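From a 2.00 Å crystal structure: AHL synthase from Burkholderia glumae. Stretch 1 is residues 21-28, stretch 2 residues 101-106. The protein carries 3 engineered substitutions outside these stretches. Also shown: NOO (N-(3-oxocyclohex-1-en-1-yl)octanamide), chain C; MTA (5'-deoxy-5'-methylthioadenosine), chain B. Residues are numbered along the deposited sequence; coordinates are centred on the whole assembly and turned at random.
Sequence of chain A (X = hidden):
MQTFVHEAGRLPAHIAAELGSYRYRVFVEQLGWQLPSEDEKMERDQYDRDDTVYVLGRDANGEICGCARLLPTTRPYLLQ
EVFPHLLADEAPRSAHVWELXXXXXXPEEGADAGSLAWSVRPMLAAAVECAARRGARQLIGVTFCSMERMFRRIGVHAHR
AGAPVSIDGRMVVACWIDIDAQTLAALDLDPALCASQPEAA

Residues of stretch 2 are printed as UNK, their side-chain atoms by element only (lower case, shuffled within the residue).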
ATOM      1  N   SER A  21       6.273 -10.809  -9.903  1.00 16.06           N
ATOM      2  CA  SER A  21       7.548 -11.403  -9.529  1.00 17.15           C
ATOM      3  C   SER A  21       8.156 -10.629  -8.369  1.00 17.93           C
ATOM      4  O   SER A  21       8.693 -11.219  -7.431  1.00 18.68           O
ATOM      5  CB  SER A  21       8.513 -11.386 -10.719  1.00 18.71           C
ATOM      6  OG  SER A  21       9.760 -11.977 -10.379  1.00 21.73           O
ATOM      7  N   TYR A  22       8.075  -9.303  -8.432  1.00 17.25           N
ATOM      8  CA  TYR A  22       8.626  -8.487  -7.363  1.00 16.33           C
ATOM      9  C   TYR A  22       7.869  -8.757  -6.075  1.00 16.67           C
ATOM     10  O   TYR A  22       8.466  -8.849  -5.007  1.00 16.71           O
ATOM     11  CB  TYR A  22       8.534  -7.004  -7.696  1.00 15.64           C
ATOM     12  CG  TYR A  22       9.057  -6.132  -6.579  1.00 17.08           C
ATOM     13  CD1 TYR A  22      10.425  -6.064  -6.300  1.00 15.40           C
ATOM     14  CD2 TYR A  22       8.187  -5.395  -5.783  1.00 15.16           C
ATOM     15  CE1 TYR A  22      10.906  -5.276  -5.256  1.00 16.64           C
ATOM     16  CE2 TYR A  22       8.657  -4.610  -4.739  1.00 15.53           C
ATOM     17  CZ  TYR A  22      10.013  -4.553  -4.481  1.00 15.64           C
ATOM     18  OH  TYR A  22      10.469  -3.774  -3.450  1.00 14.58           O
ATOM     19  N   ARG A  23       6.549  -8.885  -6.172  1.00 15.99           N
ATOM     20  CA  ARG A  23       5.754  -9.158  -4.985  1.00 15.77           C
ATOM     21  C   ARG A  23       6.068 -10.541  -4.425  1.00 15.34           C
ATOM     22  O   ARG A  23       6.106 -10.724  -3.210  1.00 14.50           O
ATOM     23  CB  ARG A  23       4.260  -9.009  -5.296  1.00 14.65           C
ATOM     24  CG  ARG A  23       3.800  -7.556  -5.227  1.00 15.70           C
ATOM     25  CD  ARG A  23       2.373  -7.355  -5.710  1.00 17.21           C
ATOM     26  NE  ARG A  23       1.410  -8.220  -5.041  1.00 15.46           N
ATOM     27  CZ  ARG A  23       0.098  -8.125  -5.212  1.00 16.35           C
ATOM     28  NH1 ARG A  23      -0.393  -7.197  -6.021  1.00 14.55           N
ATOM     29  NH2 ARG A  23      -0.721  -8.964  -4.594  1.00 15.31           N
ATOM     30  N   TYR A  24       6.304 -11.509  -5.306  1.00 15.85           N
ATOM     31  CA  TYR A  24       6.636 -12.852  -4.851  1.00 17.83           C
ATOM     32  C   TYR A  24       7.920 -12.810  -4.027  1.00 17.00           C
ATOM     33  O   TYR A  24       7.997 -13.372  -2.939  1.00 16.74           O
ATOM     34  CB  TYR A  24       6.857 -13.802  -6.030  1.00 18.75           C
ATOM     35  CG  TYR A  24       7.236 -15.199  -5.577  1.00 18.61           C
ATOM     36  CD1 TYR A  24       6.257 -16.115  -5.188  1.00 19.10           C
ATOM     37  CD2 TYR A  24       8.575 -15.582  -5.470  1.00 18.73           C
ATOM     38  CE1 TYR A  24       6.598 -17.378  -4.699  1.00 20.56           C
ATOM     39  CE2 TYR A  24       8.930 -16.844  -4.979  1.00 20.03           C
ATOM     40  CZ  TYR A  24       7.932 -17.735  -4.593  1.00 19.52           C
ATOM     41  OH  TYR A  24       8.257 -18.971  -4.083  1.00 17.22           O
ATOM     42  N   ARG A  25       8.931 -12.140  -4.559  1.00 17.64           N
ATOM     43  CA  ARG A  25      10.212 -12.048  -3.877  1.00 20.22           C
ATOM     44  C   ARG A  25      10.139 -11.353  -2.518  1.00 18.82           C
ATOM     45  O   ARG A  25      10.819 -11.751  -1.578  1.00 18.03           O
ATOM     46  CB  ARG A  25      11.225 -11.355  -4.791  1.00 22.11           C
ATOM     47  CG  ARG A  25      11.591 -12.216  -6.005  1.00 27.08           C
ATOM     48  CD  ARG A  25      12.542 -11.508  -6.951  1.00 29.86           C
ATOM     49  NE  ARG A  25      11.837 -10.672  -7.917  1.00 33.38           N
ATOM     50  CZ  ARG A  25      12.285  -9.493  -8.336  1.00 35.40           C
ATOM     51  NH1 ARG A  25      13.432  -9.025  -7.865  1.00 35.29           N
ATOM     52  NH2 ARG A  25      11.593  -8.783  -9.223  1.00 35.12           N
ATOM     53  N   VAL A  26       9.303 -10.331  -2.407  1.00 17.98           N
ATOM     54  CA  VAL A  26       9.176  -9.605  -1.149  1.00 16.78           C
ATOM     55  C   VAL A  26       8.272 -10.292  -0.121  1.00 17.36           C
ATOM     56  O   VAL A  26       8.699 -10.608   0.993  1.00 17.09           O
ATOM     57  CB  VAL A  26       8.626  -8.180  -1.377  1.00 16.49           C
ATOM     58  CG1 VAL A  26       8.383  -7.499  -0.031  1.00 17.39           C
ATOM     59  CG2 VAL A  26       9.602  -7.366  -2.209  1.00 18.19           C
ATOM     60  N   PHE A  27       7.022 -10.529  -0.502  1.00 17.06           N
ATOM     61  CA  PHE A  27       6.057 -11.121   0.405  1.00 17.50           C
ATOM     62  C   PHE A  27       6.170 -12.611   0.652  1.00 19.23           C
ATOM     63  O   PHE A  27       5.814 -13.084   1.727  1.00 20.99           O
ATOM     64  CB  PHE A  27       4.652 -10.750  -0.067  1.00 17.78           C
ATOM     65  CG  PHE A  27       4.452  -9.272  -0.173  1.00 17.14           C
ATOM     66  CD1 PHE A  27       4.254  -8.504   0.969  1.00 17.72           C
ATOM     67  CD2 PHE A  27       4.566  -8.630  -1.397  1.00 16.87           C
ATOM     68  CE1 PHE A  27       4.179  -7.118   0.887  1.00 18.32           C
ATOM     69  CE2 PHE A  27       4.495  -7.242  -1.483  1.00 17.47           C
ATOM     70  CZ  PHE A  27       4.301  -6.487  -0.341  1.00 16.79           C
ATOM     71  N   VAL A  28       6.668 -13.357  -0.324  1.00 19.60           N
ATOM     72  CA  VAL A  28       6.810 -14.791  -0.134  1.00 21.16           C
ATOM     73  C   VAL A  28       8.228 -15.185   0.275  1.00 23.52           C
ATOM     74  O   VAL A  28       8.415 -15.884   1.273  1.00 23.99           O
ATOM     75  CB  VAL A  28       6.395 -15.560  -1.399  1.00 21.19           C
ATOM     76  CG1 VAL A  28       6.654 -17.053  -1.215  1.00 21.63           C
ATOM     77  CG2 VAL A  28       4.924 -15.313  -1.683  1.00 18.54           C
ATOM     78  N   UNK A 101      -2.338  -1.357   0.486  1.00 13.19           N
ATOM     79  CA  UNK A 101      -1.845  -2.688   0.831  1.00 12.93           C
ATOM     80  C   UNK A 101      -0.632  -3.057  -0.024  1.00 12.88           C
ATOM     81  O   UNK A 101      -0.231  -2.292  -0.895  1.00 12.86           O
ATOM     82  o   UNK A 101      -3.439  -3.737  -0.676  1.00 12.34           O
ATOM     83  c   UNK A 101      -2.946  -3.738   0.648  1.00 12.23           C
ATOM     84  N   UNK A 102      -0.061  -4.231   0.231  1.00 13.48           N
ATOM     85  CA  UNK A 102       1.109  -4.700  -0.500  1.00 13.61           C
ATOM     86  C   UNK A 102       2.069  -3.538  -0.739  1.00 14.32           C
ATOM     87  O   UNK A 102       2.446  -3.240  -1.873  1.00 14.79           O
ATOM     88  c   UNK A 102      -0.105  -6.634  -1.703  1.00 16.48           C
ATOM     89  n   UNK A 102       0.109  -9.055  -1.164  1.00 17.47           N
ATOM     90  c   UNK A 102      -1.009  -9.479  -0.577  1.00 19.19           C
ATOM     91  n   UNK A 102      -1.680  -8.683   0.251  1.00 19.77           N
ATOM     92  c   UNK A 102       0.697  -7.726  -0.992  1.00 16.67           C
ATOM     93  c   UNK A 102       0.689  -5.331  -1.834  1.00 14.95           C
ATOM     94  n   UNK A 102      -1.456 -10.706  -0.811  1.00 18.38           N
ATOM     95  N   UNK A 103       2.451  -2.882   0.348  1.00 14.44           N
ATOM     96  CA  UNK A 103       3.351  -1.741   0.293  1.00 16.43           C
ATOM     97  C   UNK A 103       4.756  -2.182   0.682  1.00 15.80           C
ATOM     98  O   UNK A 103       4.964  -2.723   1.764  1.00 14.49           O
ATOM     99  c   UNK A 103       3.448   1.545   0.184  1.00 18.11           C
ATOM    100  c   UNK A 103       4.644   0.889   2.151  1.00 22.47           C
ATOM    101  c   UNK A 103       5.385   2.072   2.105  1.00 21.57           C
ATOM    102  c   UNK A 103       2.870  -0.651   1.254  1.00 17.00           C
ATOM    103  c   UNK A 103       3.669   0.617   1.191  1.00 19.15           C
ATOM    104  c   UNK A 103       5.149   2.992   1.094  1.00 19.94           C
ATOM    105  c   UNK A 103       4.179   2.727   0.132  1.00 20.44           C
ATOM    106  N   UNK A 104       5.716  -1.943  -0.203  1.00 16.22           N
ATOM    107  CA  UNK A 104       7.097  -2.326   0.057  1.00 18.30           C
ATOM    108  C   UNK A 104       8.077  -1.473  -0.743  1.00 19.51           C
ATOM    109  O   UNK A 104       7.744  -0.958  -1.816  1.00 19.34           O
ATOM    110  c   UNK A 104       7.293  -3.795  -0.291  1.00 16.85           C
ATOM    111  N   UNK A 105       9.288  -1.339  -0.215  1.00 19.89           N
ATOM    112  CA  UNK A 105      10.341  -0.575  -0.867  1.00 21.91           C
ATOM    113  C   UNK A 105      11.676  -1.293  -0.661  1.00 23.97           C
ATOM    114  O   UNK A 105      11.997  -1.712   0.451  1.00 23.95           O
ATOM    115  c   UNK A 105      10.405   0.824  -0.290  1.00 21.13           C
ATOM    116  N   UNK A 106      12.434  -1.443  -1.742  1.00 25.50           N
ATOM    117  CA  UNK A 106      13.740  -2.098  -1.710  1.00 27.80           C
ATOM    118  C   UNK A 106      14.845  -1.044  -1.820  1.00 29.26           C
ATOM    119  O   UNK A 106      15.280  -0.478  -0.818  1.00 31.09           O
ATOM    120  o   UNK A 106      12.921  -4.110  -2.806  1.00 26.83           O
ATOM    121  c   UNK A 106      15.299  -3.713  -2.853  1.00 28.91           C
ATOM    122  c   UNK A 106      13.911  -3.080  -2.888  1.00 27.84           C
TER
HETATM  123  C1  NOO C 300       7.129  -3.921   5.018  1.00 40.41           C
HETATM  124  O1  NOO C 300       7.879  -3.586   5.929  1.00 41.44           O
HETATM  125  C2  NOO C 300       5.684  -3.446   4.934  1.00 39.87           C
HETATM  126  C3  NOO C 300       4.676  -4.222   4.345  1.00 40.01           C
HETATM  127  C4  NOO C 300       5.113  -5.489   3.581  1.00 40.85           C
HETATM  128  C5  NOO C 300       6.551  -5.408   2.931  1.00 40.83           C
HETATM  129  C6  NOO C 300       7.648  -4.896   3.915  1.00 40.21           C
HETATM  130  N7  NOO C 300       3.247  -3.937   4.403  1.00 39.44           N
HETATM  131  C8  NOO C 300       2.181  -3.953   3.465  1.00 38.91           C
HETATM  132  O8  NOO C 300       1.910  -4.900   2.734  1.00 39.35           O
HETATM  133  C9  NOO C 300       1.268  -2.715   3.325  1.00 37.38           C
HETATM  134  C10 NOO C 300       1.319  -1.584   4.385  1.00 37.02           C
HETATM  135  C11 NOO C 300      -0.064  -0.882   4.465  1.00 34.23           C
HETATM  136  C12 NOO C 300       0.053   0.641   4.656  1.00 33.44           C
HETATM  137  C13 NOO C 300      -1.337   1.283   4.857  1.00 31.80           C
HETATM  138  C14 NOO C 300      -1.264   2.520   5.771  1.00 27.57           C
HETATM  139  C15 NOO C 300      -2.587   3.292   5.784  1.00 25.11           C
HETATM  140  CS  MTA B 204      -0.994  -7.898   5.796  1.00 37.89           C
HETATM  141  S5' MTA B 204      -0.533  -8.724   7.348  1.00 38.86           S
HETATM  142  C5' MTA B 204       0.372 -10.170   6.716  1.00 34.43           C
HETATM  143  C4' MTA B 204      -0.507 -11.422   6.654  1.00 32.50           C
HETATM  144  O4' MTA B 204      -1.597 -11.151   5.729  1.00 31.04           O
HETATM  145  C2' MTA B 204      -0.388 -12.893   4.742  1.00 30.42           C
HETATM  146  O2' MTA B 204      -0.288 -14.251   4.301  1.00 33.33           O
HETATM  147  C3' MTA B 204       0.327 -12.587   6.105  1.00 30.96           C
HETATM  148  O3' MTA B 204       0.191 -13.715   6.979  1.00 32.15           O
HETATM  149  C1' MTA B 204      -1.819 -12.390   5.005  1.00 27.90           C
HETATM  150  N9  MTA B 204      -2.547 -12.080   3.757  1.00 25.22           N
HETATM  151  C8  MTA B 204      -2.200 -11.163   2.795  1.00 23.93           C
HETATM  152  N7  MTA B 204      -3.068 -11.145   1.829  1.00 24.17           N
HETATM  153  C5  MTA B 204      -4.042 -12.052   2.103  1.00 24.19           C
HETATM  154  C6  MTA B 204      -5.241 -12.485   1.443  1.00 23.24           C
HETATM  155  N6  MTA B 204      -5.605 -11.926   0.231  1.00 23.54           N
HETATM  156  N1  MTA B 204      -6.012 -13.456   2.034  1.00 22.51           N
HETATM  157  C2  MTA B 204      -5.672 -14.022   3.229  1.00 23.30           C
HETATM  158  N3  MTA B 204      -4.533 -13.617   3.865  1.00 22.98           N
HETATM  159  C4  MTA B 204      -3.712 -12.667   3.359  1.00 23.94           C

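Position 101 carries one carbon followed by one oxygen, with no branch: a serine, Ser101. Its CA-to-CB bond points sideways and the side chain stays out of reach of the helix formed by residues 21-28. A small polar side chain suits this buried place, because its hydroxyl finds a hydrogen bond elsewhere in the structure.

Position 102 has three carbons, a nitrogen, then a carbon bearing two more nitrogens. The CA-to-CB bond points toward the helix; the side chain then lies over one face of the Phe27 ring, with its first nitrogen 3.5 Å from Arg23 NH2. Only a guanidinium fits these atoms, so this is Arg102. Its CD lies 3.8 Å from the centroid of the Phe27 ring, almost on the ring normal, a CH-pi contact that the long aliphatic stem makes possible. Beyond it, NH1 and NH2 of Arg102 each form a weak hydrogen bond to N7 of MTA, at 3.1 and 3.2 Å. Like charges meet here, with Arg23 NH2 3.5 Å from Arg102 NE, but both atoms have hydrogen bonds elsewhere in the structure. The backbone turns a corner at this residue, with phi and psi both positive.

Position 103 shows one carbon and a ring of six carbons, without a hydroxyl oxygen: Phe103. Its CA-to-CB bond points away from the helix, and its ring makes no contact there; it is buried, where an apolar aromatic is at home. The backbone does the local work, Phe103 N giving a weak hydrogen bond to NOO O8 at 3.2 Å.

Position 104 has a single carbon, directed toward the helix, and is therefore Ala104. The methyl packs against two apolar neighbours, with Ala104 CB 3.9 Å from Val26 CG1 and 4.0 Å from Phe27 CZ. Ala104 CB also lies 3.7 Å from NOO C5, so a small apolar group suits this crowded place.

Position 105 again has one carbon, now pointing away, as strand alternation predicts: Ala105. Ala105 C lies 3.9 Å from Tyr22 OH, a main-chain approach that asks nothing of the methyl.

Position 106 has a carbon carrying one oxygen and one carbon. The oxygen reaches the phenol of Tyr22 near the plane of its ring, and the branching identifies Thr106. Its hydroxyl suits a place beside a phenol: Tyr22 OH and Thr106 OG1 are hydrogen-bonded at 2.6 Å; either hydroxyl can donate.

The axes of the helix and strand 103-105 cross almost at right angles (91°), 9.9 Å apart at closest approach, and the two stretches together bury 371 Å², both sides summed. Phe27 joins the Arg102 stem to the Ala104 methyl, Val26 extends the apolar packing, and the Tyr22–Thr106 pair supplies the contact's one direct hydrogen bond. The same surface also borders both ligands of this AHL synthase.

Stretch 2 101-106: SRFAAT
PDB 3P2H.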